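Local atomic coordinates of HDLP (histone deacetylase-like protein) (Aquifex aeolicus, PDB entry 1C3R), a protein that binds a zinc ion and the hydroxamate inhibitor trichostatin A, and is probably a zinc-dependent deacetylase of the histone deacetylase family. Residues L167-C172 against G256-L261; L261-S266 against G295-Y300. The protein carries 2 engineered substitutions. All blocks are in the same frame, centred on the assembly; numbering follows the deposited sequence.

Contact 1 of 2, residues L167-C172 against G256-L261. With ZN (zinc ion), chain C; TSN (trichostatin a), chain D.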
loop_
_atom_site.group_PDB
_atom_site.type_symbol
_atom_site.label_atom_id
_atom_site.label_comp_id
_atom_site.label_asym_id
_atom_site.label_seq_id
_atom_site.Cartn_x
_atom_site.Cartn_y
_atom_site.Cartn_z
ATOM N N LEU A 167 8.089 -16.537 9.837
ATOM C CA LEU A 167 8.227 -15.474 10.827
ATOM C C LEU A 167 8.222 -14.073 10.219
ATOM O O LEU A 167 8.349 -13.076 10.930
ATOM C CB LEU A 167 9.499 -15.682 11.655
ATOM C CG LEU A 167 9.545 -17.025 12.401
ATOM C CD1 LEU A 167 10.720 -17.019 13.366
ATOM C CD2 LEU A 167 8.249 -17.252 13.168
ATOM N N ASP A 168 8.074 -14.003 8.902
ATOM C CA ASP A 168 8.018 -12.725 8.197
ATOM C C ASP A 168 6.834 -11.953 8.790
ATOM O O ASP A 168 5.820 -12.555 9.137
ATOM C CB ASP A 168 7.768 -12.984 6.705
ATOM C CG ASP A 168 7.881 -11.731 5.856
ATOM O OD1 ASP A 168 8.926 -11.556 5.190
ATOM O OD2 ASP A 168 6.942 -10.909 5.849
ATOM N N ALA A 169 6.952 -10.631 8.896
ATOM C CA ALA A 169 5.869 -9.809 9.441
ATOM C C ALA A 169 4.604 -9.779 8.577
ATOM O O ALA A 169 3.583 -9.229 8.994
ATOM C CB ALA A 169 6.365 -8.375 9.688
ATOM N N HIS A 170 4.664 -10.344 7.373
ATOM C CA HIS A 170 3.485 -10.382 6.510
ATOM C C HIS A 170 3.034 -11.821 6.273
ATOM O O HIS A 170 3.846 -12.740 6.262
ATOM C CB HIS A 170 3.765 -9.713 5.159
ATOM C CG HIS A 170 4.231 -8.297 5.269
ATOM N ND1 HIS A 170 5.555 -7.991 5.446
ATOM C CD2 HIS A 170 3.499 -7.153 5.272
ATOM C CE1 HIS A 170 5.606 -6.677 5.551
ATOM N NE2 HIS A 170 4.385 -6.120 5.455
ATOM N N HIS A 171 1.739 -12.006 6.068
ATOM C CA HIS A 171 1.180 -13.329 5.837
ATOM C C HIS A 171 1.618 -13.934 4.507
ATOM O O HIS A 171 1.654 -13.246 3.488
ATOM C CB HIS A 171 -0.342 -13.264 5.877
ATOM C CG HIS A 171 -1.006 -14.588 5.655
ATOM N ND1 HIS A 171 -1.868 -14.823 4.605
ATOM C CD2 HIS A 171 -0.911 -15.755 6.333
ATOM C CE1 HIS A 171 -2.273 -16.079 4.643
ATOM N NE2 HIS A 171 -1.706 -16.667 5.682
ATOM N N CYS A 172 1.933 -15.228 4.533
ATOM C CA CYS A 172 2.358 -15.965 3.348
ATOM C C CYS A 172 1.146 -16.440 2.540
ATOM O O CYS A 172 0.920 -17.644 2.385
ATOM C CB CYS A 172 3.227 -17.160 3.769
ATOM S SG CYS A 172 2.504 -18.232 5.067
ATOM N N GLY A 256 12.277 -13.587 7.352
ATOM C CA GLY A 256 12.292 -12.200 6.909
ATOM C C GLY A 256 12.643 -11.326 8.101
ATOM O O GLY A 256 12.271 -11.623 9.238
ATOM N N THR A 257 13.365 -10.246 7.868
ATOM C CA THR A 257 13.747 -9.380 8.965
ATOM C C THR A 257 12.812 -8.180 9.106
ATOM O O THR A 257 13.021 -7.340 9.979
ATOM C CB THR A 257 15.188 -8.880 8.781
ATOM O OG1 THR A 257 15.282 -8.150 7.558
ATOM C CG2 THR A 257 16.170 -10.064 8.709
ATOM N N ASP A 258 11.763 -8.102 8.285
ATOM C CA ASP A 258 10.874 -6.941 8.390
ATOM C C ASP A 258 10.108 -6.742 9.705
ATOM O O ASP A 258 9.535 -5.673 9.927
ATOM C CB ASP A 258 9.917 -6.815 7.185
ATOM C CG ASP A 258 9.123 -8.073 6.898
ATOM O OD1 ASP A 258 8.942 -8.919 7.803
ATOM O OD2 ASP A 258 8.636 -8.197 5.753
ATOM N N PRO A 259 10.024 -7.775 10.569
ATOM C CA PRO A 259 9.314 -7.550 11.835
ATOM C C PRO A 259 10.125 -6.660 12.809
ATOM O O PRO A 259 9.627 -6.273 13.867
ATOM C CB PRO A 259 9.127 -8.969 12.367
ATOM C CG PRO A 259 10.373 -9.646 11.879
ATOM C CD PRO A 259 10.362 -9.205 10.438
ATOM N N LEU A 260 11.366 -6.338 12.449
ATOM C CA LEU A 260 12.224 -5.502 13.303
ATOM C C LEU A 260 11.760 -4.038 13.411
ATOM O O LEU A 260 11.216 -3.468 12.459
ATOM C CB LEU A 260 13.670 -5.549 12.791
ATOM C CG LEU A 260 14.408 -6.891 12.861
ATOM C CD1 LEU A 260 15.705 -6.804 12.079
ATOM C CD2 LEU A 260 14.689 -7.241 14.331
ATOM N N LEU A 261 11.991 -3.435 14.577
ATOM C CA LEU A 261 11.600 -2.050 14.837
ATOM C C LEU A 261 11.989 -1.096 13.709
ATOM O O LEU A 261 11.160 -0.349 13.193
ATOM C CB LEU A 261 12.250 -1.547 16.134
ATOM C CG LEU A 261 12.031 -0.052 16.450
ATOM C CD1 LEU A 261 10.556 0.201 16.727
ATOM C CD2 LEU A 261 12.864 0.377 17.657
HETATM ZN ZN ZN C . 7.191 -9.117 4.847
HETATM O O1 TSN D . 6.618 -10.267 3.006
HETATM O O2 TSN D . 7.454 -7.577 2.965
HETATM O O3 TSN D . 4.473 -0.907 1.981
HETATM N N1 TSN D . 5.832 -9.181 2.610
HETATM N N2 TSN D . 6.861 1.798 -3.386
HETATM C C1 TSN D . 4.964 -0.545 -0.319
HETATM C C2 TSN D . 4.876 -0.908 -1.672
HETATM C C3 TSN D . 5.473 -0.171 -2.696
HETATM C C4 TSN D . 6.228 1.028 -2.384
HETATM C C5 TSN D . 6.308 1.395 -1.005
HETATM C C6 TSN D . 5.699 0.640 -0.018
HETATM C C7 TSN D . 4.358 -1.291 0.826
HETATM C C8 TSN D . 3.591 -2.619 0.545
HETATM C C9 TSN D . 4.315 -3.753 1.236
HETATM C C10 TSN D . 4.513 -5.028 0.779
HETATM C C11 TSN D . 5.277 -5.905 1.700
HETATM C C12 TSN D . 5.658 -7.175 1.429
HETATM C C13 TSN D . 6.416 -7.956 2.396
HETATM C C14 TSN D . 2.146 -2.486 1.085
HETATM C C15 TSN D . 4.011 -5.557 -0.562
HETATM C C17 TSN D . 7.680 2.977 -3.032
HETATM C C16 TSN D . 6.786 1.441 -4.797
#

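Contact 2 of 2, residues L261-S266 against G295-Y300. With TSN (trichostatin a), chain D.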
loop_
_atom_site.group_PDB
_atom_site.type_symbol
_atom_site.label_atom_id
_atom_site.label_comp_id
_atom_site.label_asym_id
_atom_site.label_seq_id
_atom_site.Cartn_x
_atom_site.Cartn_y
_atom_site.Cartn_z
ATOM N N LEU A 261 11.991 -3.435 14.577
ATOM C CA LEU A 261 11.600 -2.050 14.837
ATOM C C LEU A 261 11.989 -1.096 13.709
ATOM O O LEU A 261 11.160 -0.349 13.193
ATOM C CB LEU A 261 12.250 -1.547 16.134
ATOM C CG LEU A 261 12.031 -0.052 16.450
ATOM C CD1 LEU A 261 10.556 0.201 16.727
ATOM C CD2 LEU A 261 12.864 0.377 17.657
ATOM N N GLU A 262 13.260 -1.136 13.331
ATOM C CA GLU A 262 13.789 -0.253 12.308
ATOM C C GLU A 262 13.255 -0.419 10.885
ATOM O O GLU A 262 13.562 0.397 10.026
ATOM C CB GLU A 262 15.319 -0.350 12.282
ATOM C CG GLU A 262 16.002 -0.080 13.625
ATOM C CD GLU A 262 16.052 -1.295 14.536
ATOM O OE1 GLU A 262 15.337 -2.283 14.266
ATOM O OE2 GLU A 262 16.807 -1.263 15.533
ATOM N N ASP A 263 12.472 -1.458 10.623
ATOM C CA ASP A 263 11.957 -1.656 9.271
ATOM C C ASP A 263 10.572 -1.037 9.186
ATOM O O ASP A 263 9.667 -1.435 9.916
ATOM C CB ASP A 263 11.926 -3.150 8.935
ATOM C CG ASP A 263 11.661 -3.420 7.458
ATOM O OD1 ASP A 263 12.232 -4.400 6.927
ATOM O OD2 ASP A 263 10.871 -2.678 6.832
ATOM N N TYR A 264 10.417 -0.062 8.289
ATOM C CA TYR A 264 9.148 0.650 8.132
ATOM C C TYR A 264 7.996 -0.143 7.549
ATOM O O TYR A 264 6.847 0.260 7.700
ATOM C CB TYR A 264 9.319 1.908 7.277
ATOM C CG TYR A 264 10.327 2.902 7.801
ATOM C CD1 TYR A 264 11.690 2.749 7.543
ATOM C CD2 TYR A 264 9.920 3.992 8.568
ATOM C CE1 TYR A 264 12.623 3.659 8.034
ATOM C CE2 TYR A 264 10.843 4.907 9.064
ATOM C CZ TYR A 264 12.191 4.736 8.793
ATOM O OH TYR A 264 13.101 5.645 9.279
ATOM N N LEU A 265 8.275 -1.254 6.876
ATOM C CA LEU A 265 7.178 -2.017 6.298
ATOM C C LEU A 265 6.440 -2.947 7.257
ATOM O O LEU A 265 5.762 -3.876 6.832
ATOM C CB LEU A 265 7.635 -2.778 5.044
ATOM C CG LEU A 265 8.074 -1.867 3.884
ATOM C CD1 LEU A 265 8.010 -2.626 2.558
ATOM C CD2 LEU A 265 7.136 -0.682 3.799
ATOM N N SER A 266 6.565 -2.694 8.558
ATOM C CA SER A 266 5.838 -3.484 9.551
ATOM C C SER A 266 5.596 -2.605 10.767
ATOM O O SER A 266 6.380 -1.703 11.061
ATOM C CB SER A 266 6.615 -4.733 9.989
ATOM O OG SER A 266 7.628 -4.420 10.930
ATOM N N GLY A 295 11.195 -11.093 3.529
ATOM C CA GLY A 295 11.072 -9.646 3.458
ATOM C C GLY A 295 11.969 -8.913 4.439
ATOM O O GLY A 295 12.102 -9.311 5.594
ATOM N N GLY A 296 12.593 -7.838 3.971
ATOM C CA GLY A 296 13.481 -7.037 4.801
ATOM C C GLY A 296 13.882 -5.845 3.959
ATOM O O GLY A 296 14.468 -6.015 2.885
ATOM N N TYR A 297 13.596 -4.638 4.436
ATOM C CA TYR A 297 13.898 -3.456 3.643
ATOM C C TYR A 297 14.843 -2.432 4.242
ATOM O O TYR A 297 15.116 -1.397 3.625
ATOM C CB TYR A 297 12.580 -2.806 3.235
ATOM C CG TYR A 297 11.601 -3.861 2.778
ATOM C CD1 TYR A 297 10.849 -4.586 3.703
ATOM C CD2 TYR A 297 11.531 -4.239 1.436
ATOM C CE1 TYR A 297 10.059 -5.663 3.306
ATOM C CE2 TYR A 297 10.746 -5.315 1.031
ATOM C CZ TYR A 297 10.018 -6.024 1.974
ATOM O OH TYR A 297 9.274 -7.124 1.603
ATOM N N HIS A 298 15.340 -2.704 5.441
ATOM C CA HIS A 298 16.301 -1.804 6.060
ATOM C C HIS A 298 17.636 -2.541 5.964
ATOM O O HIS A 298 17.846 -3.545 6.640
ATOM C CB HIS A 298 15.966 -1.541 7.526
ATOM C CG HIS A 298 16.815 -0.474 8.138
ATOM N ND1 HIS A 298 16.328 0.779 8.445
ATOM C CD2 HIS A 298 18.139 -0.443 8.415
ATOM C CE1 HIS A 298 17.316 1.537 8.884
ATOM N NE2 HIS A 298 18.426 0.820 8.874
ATOM N N PRO A 299 18.567 -2.030 5.143
ATOM C CA PRO A 299 19.883 -2.637 4.941
ATOM C C PRO A 299 20.669 -2.948 6.210
ATOM O O PRO A 299 21.259 -4.023 6.319
ATOM C CB PRO A 299 20.593 -1.617 4.043
ATOM C CG PRO A 299 19.918 -0.306 4.452
ATOM C CD PRO A 299 18.485 -0.771 4.387
ATOM N N TYR A 300 20.685 -2.019 7.166
ATOM C CA TYR A 300 21.436 -2.250 8.400
ATOM C C TYR A 300 20.762 -3.320 9.249
ATOM O O TYR A 300 21.425 -4.216 9.773
ATOM C CB TYR A 300 21.569 -0.959 9.225
ATOM C CG TYR A 300 22.081 0.258 8.471
ATOM C CD1 TYR A 300 22.633 0.147 7.195
ATOM C CD2 TYR A 300 22.012 1.527 9.046
ATOM C CE1 TYR A 300 23.100 1.273 6.513
ATOM C CE2 TYR A 300 22.473 2.654 8.380
ATOM C CZ TYR A 300 23.014 2.523 7.116
ATOM O OH TYR A 300 23.456 3.643 6.457
HETATM O O1 TSN D . 6.618 -10.267 3.006
HETATM O O2 TSN D . 7.454 -7.577 2.965
HETATM O O3 TSN D . 4.473 -0.907 1.981
HETATM N N1 TSN D . 5.832 -9.181 2.610
HETATM N N2 TSN D . 6.861 1.798 -3.386
HETATM C C1 TSN D . 4.964 -0.545 -0.319
HETATM C C2 TSN D . 4.876 -0.908 -1.672
HETATM C C3 TSN D . 5.473 -0.171 -2.696
HETATM C C4 TSN D . 6.228 1.028 -2.384
HETATM C C5 TSN D . 6.308 1.395 -1.005
HETATM C C6 TSN D . 5.699 0.640 -0.018
HETATM C C7 TSN D . 4.358 -1.291 0.826
HETATM C C8 TSN D . 3.591 -2.619 0.545
HETATM C C9 TSN D . 4.315 -3.753 1.236
HETATM C C10 TSN D . 4.513 -5.028 0.779
HETATM C C11 TSN D . 5.277 -5.905 1.700
HETATM C C12 TSN D . 5.658 -7.175 1.429
HETATM C C13 TSN D . 6.416 -7.956 2.396
HETATM C C14 TSN D . 2.146 -2.486 1.085
HETATM C C15 TSN D . 4.011 -5.557 -0.562
HETATM C C17 TSN D . 7.680 2.977 -3.032
HETATM C C16 TSN D . 6.786 1.441 -4.797
#

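Contact 1 of 2, residues L167-C172 against G256-L261
Asp-168 lies beside Gly-256 and Ala-169 beside Pro-259, with CA atoms 4.5 and 4.8 Å apart, so that two irregular loops, the second folded into a type I turn from Thr-257 to Leu-260, meet without strand pairing. Between them they supply all three protein ligands of the zinc ion: Asp-168 OD2, His-170 ND1 and Asp-258 OD2, the last at 1.9 Å. Trichostatin A completes a five-coordinate shell through O1 and the more distant O2, at 2.5 Å from the metal. The two carboxylates stand almost perpendicular, their planes 84° apart, and the shared cation presumably offsets the repulsion between them. Each acid also accepts a backbone N-H: Asp-168 through the zinc-bound OD2 itself, Asp-258 through its other oxygen, OD1. Asp-168 OD2 uses its anti lone pair to accept from His-170 N, an Asx turn that ties one ligand to the next, while Asp-258 OD1 receives the N-H of Ala-169 at 2.8 Å, from the syn side and somewhat out of the carboxylate plane. Asp-258 achieves this with CG set between its backbone N and carbonyl carbon (chi1 53°), a rotation that turns the acid toward the facing loop. The His-170 ring has both metal-bound carboxylate oxygens at its edge, and inhibitor atom C13 lies over one face. Next to the acid, Ala-169 CB packs on Pro-259 CB at 3.9 Å. The two loops follow the C-terminal ends of the neighbouring parallel strands 162-166 and 250-254, with Leu-167 resting on helix 272-286, Thr-257 on helices 272-286 and 299-314, and His-170 against Gln-192 of strand 185-192.

Contact 2 of 2, residues L261-S266 against G295-Y300
Part of the wall of the trichostatin A pocket, in this arginase-like alpha/beta fold, is built here from a type I turn, Asp-263 to Ser-266, set against the segment that leads into helix 299-314. Leu-265 and Tyr-297 line the pocket together. The leucine lays CD1 over the centre of the tyrosine ring, 3.6 Å from the centroid and 11° off the normal, a clear CH-pi contact. Its other methyl, CD2, faces the inhibitor, 3.2 Å from O3, so one side chain supports the ring and borders the ligand. Asp-263 secures the backbone on both sides. Its OD1 takes the N-H of Tyr-297 at 2.8 Å in a nearly straight bond (174°), and OD2 takes the N-H of Leu-265, closing an Asx turn. With CG anti to the backbone N (chi1 -169°), the carboxylate is carried across to the tyrosine. Replacing this acid with a leucine would probably leave both backbone N-H groups without their acceptor and allow the tyrosine to shift relative to the inhibitor. Farther along, Glu-262 CB sits over one face of His-298, whose ND1 makes a weak bond to Glu-262 O; the glutamate's carboxylate turns away to Tyr-346 and Arg-356. At the pocket end, Tyr-297 OH donates to inhibitor atom O2, at a modelled 2.3 Å that is too short to be taken at face value.

Contacts 1 and 2 follow one another along the chain, share Leu-261 and have centres about 9 Å apart, yet they close on the same inhibitor. Contact 1 holds the metal end, where O1 and O2 bind zinc; contact 2 reaches O2 from another direction and continues along the inhibitor toward O3. The two are joined directly through the main chain of Asp-258: its N probably bonds to Gly-295 O at 3.0 Å, and its O to the side-chain OG of Ser-266 at 2.5 Å. A zinc ligand's main chain is thus tied to both segments of contact 2. The principle illustrated is that separate loops, cross-connected, can form one continuous site from metal to pocket wall.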